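Local coordinates for protein transcriptional regulator, HTH_3 family (Vibrio cholerae, PDB 1Y9Q) that is probably a DNA-binding transcription factor, joining a helix-turn-helix region to a cupin domain that holds zinc and D-methionine, at residues E108-D113 and T168-F173; E128-L133 and E152-F157; E134-V139 and E147-E152. All coordinates share one frame; numbering follows the deposited sequence.

Interaction 1 (E108-D113 and T168-F173)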
loop_
_atom_site.group_PDB
_atom_site.type_symbol
_atom_site.label_atom_id
_atom_site.label_comp_id
_atom_site.label_asym_id
_atom_site.label_seq_id
_atom_site.Cartn_x
_atom_site.Cartn_y
_atom_site.Cartn_z
ATOM N N GLU A 108 -5.363 -4.050 20.539
ATOM C CA GLU A 108 -6.089 -5.284 20.272
ATOM C C GLU A 108 -6.995 -4.834 19.133
ATOM O O GLU A 108 -7.858 -3.980 19.325
ATOM C CB GLU A 108 -6.918 -5.730 21.481
ATOM C CG GLU A 108 -7.585 -7.072 21.255
ATOM C CD GLU A 108 -8.086 -7.709 22.534
ATOM O OE1 GLU A 108 -7.257 -8.005 23.423
ATOM O OE2 GLU A 108 -9.311 -7.918 22.645
ATOM N N ILE A 109 -6.780 -5.391 17.948
ATOM C CA ILE A 109 -7.530 -5.002 16.755
ATOM C C ILE A 109 -8.546 -6.034 16.279
ATOM O O ILE A 109 -8.229 -7.214 16.160
ATOM C CB ILE A 109 -6.573 -4.746 15.569
ATOM C CG1 ILE A 109 -5.436 -3.810 15.995
ATOM C CG2 ILE A 109 -7.343 -4.181 14.388
ATOM C CD1 ILE A 109 -5.905 -2.525 16.615
ATOM N N THR A 110 -9.759 -5.572 15.989
ATOM C CA THR A 110 -10.815 -6.447 15.489
ATOM C C THR A 110 -11.173 -6.046 14.064
ATOM O O THR A 110 -11.610 -4.921 13.812
ATOM C CB THR A 110 -12.087 -6.363 16.353
ATOM O OG1 THR A 110 -11.783 -6.763 17.693
ATOM C CG2 THR A 110 -13.174 -7.278 15.789
ATOM N N LEU A 111 -10.966 -6.969 13.134
ATOM C CA LEU A 111 -11.271 -6.737 11.733
ATOM C C LEU A 111 -12.600 -7.416 11.421
ATOM O O LEU A 111 -12.828 -8.559 11.825
ATOM C CB LEU A 111 -10.166 -7.322 10.850
ATOM C CG LEU A 111 -8.799 -6.645 10.925
ATOM C CD1 LEU A 111 -7.794 -7.415 10.090
ATOM C CD2 LEU A 111 -8.922 -5.217 10.430
ATOM N N LEU A 112 -13.470 -6.715 10.703
ATOM C CA LEU A 112 -14.782 -7.258 10.359
ATOM C C LEU A 112 -15.039 -7.260 8.859
ATOM O O LEU A 112 -14.347 -6.584 8.092
ATOM C CB LEU A 112 -15.880 -6.449 11.048
ATOM C CG LEU A 112 -15.831 -6.353 12.570
ATOM C CD1 LEU A 112 -16.906 -5.385 13.048
ATOM C CD2 LEU A 112 -16.022 -7.723 13.187
ATOM N N ASP A 113 -16.036 -8.040 8.451
ATOM C CA ASP A 113 -16.423 -8.143 7.053
ATOM C C ASP A 113 -15.194 -8.304 6.160
ATOM O O ASP A 113 -15.049 -7.605 5.157
ATOM C CB ASP A 113 -17.210 -6.893 6.652
ATOM C CG ASP A 113 -18.045 -7.103 5.406
ATOM O OD1 ASP A 113 -18.883 -8.031 5.404
ATOM O OD2 ASP A 113 -17.871 -6.340 4.432
ATOM N N THR A 168 -11.200 -14.766 7.447
ATOM C CA THR A 168 -12.507 -15.208 7.905
ATOM C C THR A 168 -13.225 -13.870 8.029
ATOM O O THR A 168 -12.564 -12.831 8.085
ATOM C CB THR A 168 -12.434 -15.901 9.282
ATOM O OG1 THR A 168 -11.587 -15.146 10.159
ATOM C CG2 THR A 168 -11.883 -17.309 9.135
ATOM N N GLU A 169 -14.553 -13.867 8.063
ATOM C CA GLU A 169 -15.274 -12.601 8.161
ATOM C C GLU A 169 -14.771 -11.737 9.308
ATOM O O GLU A 169 -14.708 -10.511 9.196
ATOM C CB GLU A 169 -16.776 -12.837 8.325
ATOM C CG GLU A 169 -17.449 -13.393 7.086
ATOM C CD GLU A 169 -17.051 -12.650 5.825
ATOM O OE1 GLU A 169 -17.137 -11.407 5.812
ATOM O OE2 GLU A 169 -16.652 -13.314 4.843
ATOM N N LYS A 170 -14.416 -12.379 10.412
ATOM C CA LYS A 170 -13.918 -11.661 11.573
ATOM C C LYS A 170 -12.580 -12.226 12.025
ATOM O O LYS A 170 -12.326 -13.423 11.912
ATOM C CB LYS A 170 -14.927 -11.747 12.719
ATOM C CG LYS A 170 -14.431 -11.152 14.032
ATOM C CD LYS A 170 -15.471 -11.294 15.135
ATOM C CE LYS A 170 -14.965 -10.713 16.444
ATOM N NZ LYS A 170 -15.976 -10.781 17.538
ATOM N N ALA A 171 -11.721 -11.345 12.523
ATOM C CA ALA A 171 -10.412 -11.734 13.021
ATOM C C ALA A 171 -10.005 -10.707 14.059
ATOM O O ALA A 171 -10.252 -9.513 13.890
ATOM C CB ALA A 171 -9.400 -11.770 11.895
ATOM N N VAL A 172 -9.406 -11.183 15.142
ATOM C CA VAL A 172 -8.957 -10.316 16.216
ATOM C C VAL A 172 -7.497 -10.646 16.466
ATOM O O VAL A 172 -7.122 -11.818 16.500
ATOM C CB VAL A 172 -9.752 -10.566 17.511
ATOM C CG1 VAL A 172 -9.268 -9.623 18.609
ATOM C CG2 VAL A 172 -11.243 -10.366 17.255
ATOM N N PHE A 173 -6.668 -9.619 16.623
ATOM C CA PHE A 173 -5.251 -9.852 16.867
ATOM C C PHE A 173 -4.625 -8.770 17.726
ATOM O O PHE A 173 -5.086 -7.629 17.737
ATOM C CB PHE A 173 -4.492 -9.963 15.537
ATOM C CG PHE A 173 -4.494 -8.697 14.707
ATOM C CD1 PHE A 173 -3.397 -7.842 14.715
ATOM C CD2 PHE A 173 -5.576 -8.385 13.887
ATOM C CE1 PHE A 173 -3.373 -6.696 13.916
ATOM C CE2 PHE A 173 -5.564 -7.244 13.087
ATOM C CZ PHE A 173 -4.457 -6.397 13.101
#
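I109 and L111 run antiparallel to F173 and A171, the two strand axes approaching to 4.7 Å with directions 167° apart. Each of these two pairs makes two backbone hydrogen bonds, among them L111 N to A171 O at 2.7 Å, and T110 with V172 forms the non-hydrogen-bonded pair between them. Side chains therefore alternate between two faces. On one, the F173 ring lies side by side with I109, whose CB is over one of its faces, 3.6 Å from CZ and displaced toward the rim, in a CH-pi contact. The phenylalanine first torsion (chi1 64°) puts CG between its backbone N and carbonyl carbon; from there the ring comes nearer to strand 108-111. L111 meets the same ring at its edge, CD1 standing 3.7 Å from CE2. A171 shares this face with F173, and M137, from strand 137-141, packs on both. On the other face T110 and V172 lie side by side, OG1 of T110 3.7 Å from CG2 of V172, while the extended aliphatic chain of K170 brings its CE to 3.9 Å from CG2 of T110. Branched residues suit such an extended backbone. Farther along, at D113 and E169, OD1 and OE1 come within 3.8 Å, carboxylate planes 61° apart. The chemistry is thus divided: a wholly apolar face, where I109 also touches the bound D-methionine; a mixed one on which lysine can spend its methylenes on packing; and an exposed end where two like charges would be expected to repel mildly, with solvent probably screening them.

Interaction 2 (E128-L133 and E152-F157). With ZN (zinc ion), chain B; MED (D-methionine), chain C.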
loop_
_atom_site.group_PDB
_atom_site.type_symbol
_atom_site.label_atom_id
_atom_site.label_comp_id
_atom_site.label_asym_id
_atom_site.label_seq_id
_atom_site.Cartn_x
_atom_site.Cartn_y
_atom_site.Cartn_z
ATOM N N GLU A 128 6.789 -4.228 14.264
ATOM C CA GLU A 128 5.480 -4.686 14.723
ATOM C C GLU A 128 5.452 -6.167 15.024
ATOM O O GLU A 128 6.127 -6.959 14.359
ATOM C CB GLU A 128 4.394 -4.385 13.684
ATOM C CG GLU A 128 3.962 -2.939 13.645
ATOM C CD GLU A 128 2.772 -2.718 12.733
ATOM O OE1 GLU A 128 1.798 -3.491 12.827
ATOM O OE2 GLU A 128 2.810 -1.769 11.931
ATOM N N TYR A 129 4.666 -6.520 16.041
ATOM C CA TYR A 129 4.447 -7.899 16.459
ATOM C C TYR A 129 2.954 -8.153 16.271
ATOM O O TYR A 129 2.133 -7.275 16.544
ATOM C CB TYR A 129 4.772 -8.094 17.939
ATOM C CG TYR A 129 6.237 -8.056 18.276
ATOM C CD1 TYR A 129 6.939 -9.235 18.528
ATOM C CD2 TYR A 129 6.921 -6.845 18.365
ATOM C CE1 TYR A 129 8.288 -9.212 18.862
ATOM C CE2 TYR A 129 8.279 -6.811 18.696
ATOM C CZ TYR A 129 8.951 -7.999 18.945
ATOM O OH TYR A 129 10.283 -7.984 19.288
ATOM N N ILE A 130 2.613 -9.356 15.820
ATOM C CA ILE A 130 1.221 -9.734 15.597
ATOM C C ILE A 130 0.951 -11.085 16.255
ATOM O O ILE A 130 1.751 -12.012 16.130
ATOM C CB ILE A 130 0.914 -9.889 14.081
ATOM C CG1 ILE A 130 1.201 -8.587 13.330
ATOM C CG2 ILE A 130 -0.531 -10.314 13.886
ATOM C CD1 ILE A 130 0.239 -7.460 13.631
ATOM N N HIS A 131 -0.173 -11.185 16.959
ATOM C CA HIS A 131 -0.574 -12.431 17.607
ATOM C C HIS A 131 -2.075 -12.565 17.366
ATOM O O HIS A 131 -2.865 -11.746 17.844
ATOM C CB HIS A 131 -0.283 -12.390 19.110
ATOM C CG HIS A 131 -0.450 -13.713 19.791
ATOM N ND1 HIS A 131 -0.520 -13.843 21.161
ATOM C CD2 HIS A 131 -0.572 -14.967 19.290
ATOM C CE1 HIS A 131 -0.682 -15.117 21.474
ATOM N NE2 HIS A 131 -0.716 -15.819 20.356
ATOM N N VAL A 132 -2.461 -13.581 16.601
ATOM C CA VAL A 132 -3.867 -13.794 16.277
ATOM C C VAL A 132 -4.648 -14.394 17.440
ATOM O O VAL A 132 -4.350 -15.492 17.907
ATOM C CB VAL A 132 -4.018 -14.706 15.039
ATOM C CG1 VAL A 132 -5.482 -14.772 14.619
ATOM C CG2 VAL A 132 -3.171 -14.169 13.890
ATOM N N LEU A 133 -5.651 -13.660 17.907
ATOM C CA LEU A 133 -6.473 -14.123 19.019
ATOM C C LEU A 133 -7.678 -14.931 18.531
ATOM O O LEU A 133 -8.114 -15.873 19.195
ATOM C CB LEU A 133 -6.962 -12.930 19.842
ATOM C CG LEU A 133 -5.879 -12.006 20.410
ATOM C CD1 LEU A 133 -6.524 -10.868 21.183
ATOM C CD2 LEU A 133 -4.949 -12.806 21.318
ATOM N N GLU A 152 -1.240 -18.160 16.027
ATOM C CA GLU A 152 -0.005 -17.934 15.291
ATOM C C GLU A 152 0.468 -16.497 15.490
ATOM O O GLU A 152 -0.318 -15.607 15.828
ATOM C CB GLU A 152 -0.200 -18.268 13.808
ATOM C CG GLU A 152 -0.689 -19.709 13.608
ATOM C CD GLU A 152 -0.445 -20.243 12.210
ATOM O OE1 GLU A 152 -0.837 -19.573 11.235
ATOM O OE2 GLU A 152 0.138 -21.342 12.092
ATOM N N HIS A 153 1.759 -16.274 15.283
ATOM C CA HIS A 153 2.335 -14.957 15.502
ATOM C C HIS A 153 3.484 -14.690 14.554
ATOM O O HIS A 153 4.032 -15.611 13.957
ATOM C CB HIS A 153 2.831 -14.876 16.941
ATOM C CG HIS A 153 3.610 -16.081 17.365
ATOM N ND1 HIS A 153 4.912 -16.307 16.967
ATOM C CD2 HIS A 153 3.251 -17.160 18.100
ATOM C CE1 HIS A 153 5.319 -17.471 17.440
ATOM N NE2 HIS A 153 4.328 -18.009 18.130
ATOM N N ILE A 154 3.847 -13.422 14.421
ATOM C CA ILE A 154 4.937 -13.045 13.534
ATOM C C ILE A 154 5.322 -11.600 13.828
ATOM O O ILE A 154 4.535 -10.852 14.406
ATOM C CB ILE A 154 4.474 -13.164 12.059
ATOM C CG1 ILE A 154 5.677 -13.238 11.116
ATOM C CG2 ILE A 154 3.591 -11.973 11.696
ATOM C CD1 ILE A 154 5.284 -13.533 9.675
ATOM N N ARG A 155 6.543 -11.220 13.465
ATOM C CA ARG A 155 6.969 -9.838 13.637
ATOM C C ARG A 155 7.622 -9.402 12.342
ATOM O O ARG A 155 8.110 -10.235 11.574
ATOM C CB ARG A 155 7.934 -9.667 14.823
ATOM C CG ARG A 155 9.190 -10.519 14.813
ATOM C CD ARG A 155 10.284 -9.851 15.657
ATOM N NE ARG A 155 11.057 -8.904 14.856
ATOM C CZ ARG A 155 11.973 -8.069 15.340
ATOM N NH1 ARG A 155 12.238 -8.036 16.638
ATOM N NH2 ARG A 155 12.656 -7.293 14.511
ATOM N N PHE A 156 7.622 -8.099 12.089
ATOM C CA PHE A 156 8.205 -7.582 10.861
ATOM C C PHE A 156 8.587 -6.117 10.995
ATOM O O PHE A 156 8.102 -5.418 11.886
ATOM C CB PHE A 156 7.202 -7.747 9.711
ATOM C CG PHE A 156 5.933 -6.956 9.886
ATOM C CD1 PHE A 156 5.798 -5.688 9.321
ATOM C CD2 PHE A 156 4.869 -7.480 10.616
ATOM C CE1 PHE A 156 4.619 -4.954 9.478
ATOM C CE2 PHE A 156 3.690 -6.757 10.779
ATOM C CZ PHE A 156 3.562 -5.493 10.210
ATOM N N PHE A 157 9.472 -5.662 10.116
ATOM C CA PHE A 157 9.882 -4.267 10.117
ATOM C C PHE A 157 8.750 -3.542 9.403
ATOM O O PHE A 157 8.462 -3.824 8.240
ATOM C CB PHE A 157 11.207 -4.109 9.371
ATOM C CG PHE A 157 12.369 -4.720 10.092
ATOM C CD1 PHE A 157 12.921 -4.088 11.201
ATOM C CD2 PHE A 157 12.880 -5.953 9.698
ATOM C CE1 PHE A 157 13.965 -4.678 11.914
ATOM C CE2 PHE A 157 13.923 -6.553 10.403
ATOM C CZ PHE A 157 14.466 -5.913 11.513
HETATM ZN ZN ZN B . 1.238 -0.842 10.996
HETATM N N MED C . 0.198 -0.500 12.929
HETATM C CA MED C . -1.180 0.008 12.669
HETATM C C MED C . -1.404 0.240 11.169
HETATM O O MED C . -0.529 0.021 10.319
HETATM C CB MED C . -2.204 -0.996 13.247
HETATM C CG MED C . -3.688 -0.711 13.140
HETATM S SD MED C . -3.990 0.722 14.217
HETATM C CE MED C . -3.610 0.108 15.798
HETATM O OXT MED C . -2.490 0.667 10.781
#
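The F156 ring carries E128 CB over one face, a CH-pi contact with CB 4.1 Å from the ring centroid, and I130 CG1 near its plane at the edge; F141 stacks on it from outside the pair. The Y129 ring, on the other face of the sheet, has R155 CB over one face. R155 runs alongside the tyrosine, its CD 3.8 Å from Y129 CE1, and the guanidinium, turned 71° to the ring, gives a weak bond from NH1 to Y129 OH. At the edge of the H131 ring lies E152 O, 3.5 Å from CD2. These pairs sit on antiparallel strands joined by hydrogen bonds at E128 with F156 and I130 with I154; V132 N to E152 O, 3.0 Å, adds a bond at the end. I130 CB also meets I154 CG2 at 4.1 Å.

E128 does two jobs. Its CG is anti to the carbonyl carbon (chi1 -76°); the chain beyond it is extended, and OE2 at its end binds zinc at 2.0 Å. H122, H162 and Y164 complete the protein ligands, and D-methionine chelates the metal through N at 2.2 Å and O. Glutamate suits this place because its methylene packs on an aromatic face while its carboxylate reaches the ion. The F156 ring beside OE1 offers the charge no polar partner, so the buried carboxylate probably owes its anionic form largely to the zinc.

Interaction 3 (E134-V139 and E147-E152)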
loop_
_atom_site.group_PDB
_atom_site.type_symbol
_atom_site.label_atom_id
_atom_site.label_comp_id
_atom_site.label_asym_id
_atom_site.label_seq_id
_atom_site.Cartn_x
_atom_site.Cartn_y
_atom_site.Cartn_z
ATOM N N GLU A 134 -8.198 -14.565 17.364
ATOM C CA GLU A 134 -9.361 -15.243 16.810
ATOM C C GLU A 134 -9.420 -15.155 15.292
ATOM O O GLU A 134 -9.059 -14.132 14.705
ATOM C CB GLU A 134 -10.640 -14.633 17.388
ATOM C CG GLU A 134 -11.913 -15.365 16.985
ATOM C CD GLU A 134 -13.155 -14.519 17.177
ATOM O OE1 GLU A 134 -13.288 -13.890 18.250
ATOM O OE2 GLU A 134 -14.001 -14.485 16.256
ATOM N N GLY A 135 -9.879 -16.235 14.666
ATOM C CA GLY A 135 -10.010 -16.266 13.223
ATOM C C GLY A 135 -8.737 -16.490 12.432
ATOM O O GLY A 135 -7.711 -16.927 12.957
ATOM N N ILE A 136 -8.827 -16.189 11.142
ATOM C CA ILE A 136 -7.716 -16.338 10.220
ATOM C C ILE A 136 -7.491 -14.974 9.577
ATOM O O ILE A 136 -8.442 -14.304 9.176
ATOM C CB ILE A 136 -8.046 -17.378 9.121
ATOM C CG1 ILE A 136 -8.219 -18.763 9.751
ATOM C CG2 ILE A 136 -6.944 -17.400 8.066
ATOM C CD1 ILE A 136 -8.651 -19.828 8.764
HETATM N N MSE A 137 -6.234 -14.560 9.489
HETATM C CA MSE A 137 -5.905 -13.269 8.903
HETATM C C MSE A 137 -4.606 -13.378 8.116
HETATM O O MSE A 137 -3.925 -14.397 8.182
HETATM C CB MSE A 137 -5.733 -12.226 10.012
HETATM C CG MSE A 137 -4.409 -12.365 10.755
HETATM SE SE MSE A 137 -4.073 -10.933 11.992
HETATM C CE MSE A 137 -3.859 -9.483 10.716
ATOM N N LYS A 138 -4.276 -12.333 7.358
ATOM C CA LYS A 138 -3.024 -12.313 6.610
ATOM C C LYS A 138 -2.338 -10.966 6.824
ATOM O O LYS A 138 -2.996 -9.954 7.020
ATOM C CB LYS A 138 -3.261 -12.582 5.117
ATOM C CG LYS A 138 -4.338 -11.740 4.458
ATOM C CD LYS A 138 -4.444 -12.106 2.970
ATOM C CE LYS A 138 -5.493 -11.279 2.243
ATOM N NZ LYS A 138 -5.545 -11.641 0.797
ATOM N N VAL A 139 -1.010 -10.972 6.824
ATOM C CA VAL A 139 -0.241 -9.754 7.045
ATOM C C VAL A 139 0.721 -9.557 5.889
ATOM O O VAL A 139 1.465 -10.470 5.536
ATOM C CB VAL A 139 0.569 -9.859 8.354
ATOM C CG1 VAL A 139 1.335 -8.566 8.608
ATOM C CG2 VAL A 139 -0.366 -10.154 9.520
ATOM N N GLU A 147 -0.155 -15.756 5.859
ATOM C CA GLU A 147 -1.403 -16.178 6.495
ATOM C C GLU A 147 -1.144 -16.672 7.913
ATOM O O GLU A 147 -0.205 -17.431 8.159
ATOM C CB GLU A 147 -2.080 -17.277 5.667
ATOM C CG GLU A 147 -3.592 -17.108 5.555
ATOM C CD GLU A 147 -4.243 -18.074 4.566
ATOM O OE1 GLU A 147 -3.556 -18.552 3.630
ATOM O OE2 GLU A 147 -5.457 -18.336 4.718
ATOM N N LEU A 148 -1.988 -16.230 8.839
ATOM C CA LEU A 148 -1.858 -16.594 10.242
ATOM C C LEU A 148 -3.187 -17.050 10.831
ATOM O O LEU A 148 -4.192 -16.350 10.727
ATOM C CB LEU A 148 -1.359 -15.391 11.045
ATOM C CG LEU A 148 -0.057 -14.723 10.606
ATOM C CD1 LEU A 148 0.127 -13.426 11.387
ATOM C CD2 LEU A 148 1.103 -15.668 10.834
ATOM N N GLN A 149 -3.180 -18.219 11.461
ATOM C CA GLN A 149 -4.382 -18.754 12.088
ATOM C C GLN A 149 -4.350 -18.401 13.570
ATOM O O GLN A 149 -3.354 -17.862 14.064
ATOM C CB GLN A 149 -4.428 -20.271 11.937
ATOM C CG GLN A 149 -4.378 -20.753 10.499
ATOM C CD GLN A 149 -4.350 -22.261 10.413
ATOM O OE1 GLN A 149 -5.248 -22.937 10.912
ATOM N NE2 GLN A 149 -3.312 -22.801 9.782
ATOM N N GLN A 150 -5.432 -18.718 14.275
ATOM C CA GLN A 150 -5.520 -18.436 15.701
ATOM C C GLN A 150 -4.296 -18.969 16.435
ATOM O O GLN A 150 -3.883 -20.110 16.228
ATOM C CB GLN A 150 -6.788 -19.063 16.301
ATOM C CG GLN A 150 -6.904 -18.852 17.809
ATOM C CD GLN A 150 -8.199 -19.389 18.399
ATOM O OE1 GLN A 150 -8.551 -20.549 18.201
ATOM N NE2 GLN A 150 -8.906 -18.545 19.140
ATOM N N GLY A 151 -3.711 -18.132 17.286
ATOM C CA GLY A 151 -2.543 -18.546 18.044
ATOM C C GLY A 151 -1.216 -18.310 17.347
ATOM O O GLY A 151 -0.173 -18.268 17.998
ATOM N N GLU A 152 -1.240 -18.160 16.027
ATOM C CA GLU A 152 -0.005 -17.934 15.291
ATOM C C GLU A 152 0.468 -16.497 15.490
ATOM O O GLU A 152 -0.318 -15.607 15.828
ATOM C CB GLU A 152 -0.200 -18.268 13.808
ATOM C CG GLU A 152 -0.689 -19.709 13.608
ATOM C CD GLU A 152 -0.445 -20.243 12.210
ATOM O OE1 GLU A 152 -0.837 -19.573 11.235
ATOM O OE2 GLU A 152 0.138 -21.342 12.092
HETATM O O HOH W 1 -8.086 -19.635 13.404
#
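L148 pairs with M137 through the backbone, and its side chain projects on the same face of the sheet. Its CB lies 4.0 Å from M137 O and faces the CG of that residue, which is selenomethionine in the crystal. The next carbon, CG, is anti to the carbonyl carbon (chi1 -56°), standing beside the backbone N. Of the two methyls, CD1 is the one that touches across the contact, meeting CG2 of V139 at 3.8 Å. I130 and V132 of strand 127-134 also pack on this leucine, a branched apolar residue suited to the apolar interior between the two sheets.

Two backbone bonds secure its base: M137 N to L148 O at 3.0 Å, and L148 N to M137 O at 2.7 Å, both nearly straight. K138 and E147 follow as a non-hydrogen-bonded pair. On the more exposed side, I136 CG2 approaches E147 OE2 at 3.8 Å, a passing contact rather than a polar bond.

Toward Q150 the strands part and direct pairing gives way to water. One water donates to G135 O at 2.8 Å and accepts from Q150 N at 2.9 Å, bridging two backbone groups whose own geometry is poor for a bond. G135 has a positive phi of 78°, which glycine adopts easily. Segment 147-152 then folds into a type II turn, closed by E152 N to Q149 O; G151 takes its third position, where a side chain would collide with the preceding carbonyl oxygen. E152 OE1 clasps the turn by accepting Q149 N at 2.7 Å, while Q150 NE2 bonds to L133 O. A beta hairpin, 137-141 with 144-148, whose outgoing strand turns sharply to pass to the facing sheet, is characteristic of the cupin beta-barrel.

All three contacts belong to the cupin barrel. Interactions 1 and 2 share one sheet, strands 171-178 and 127-134 being neighbours, and V172 O with L133 N, 2.7 Å apart, probably bond across the seam. Interaction 3 lies in the opposing sheet, its centre about 9 Å from that of interaction 2 and about 10 Å from interaction 1's. M137 SE comes 3.5 Å from F173 CD2 across the sheets, whereas F173 CE1 and I130 CD1, 3.7 Å apart, meet within one. The site is approached by degrees: E128 of interaction 2 binds zinc, I109 of interaction 1 lines the D-methionine pocket, and the V139 side chain of interaction 3 is about 8 Å from zinc (nearest atoms).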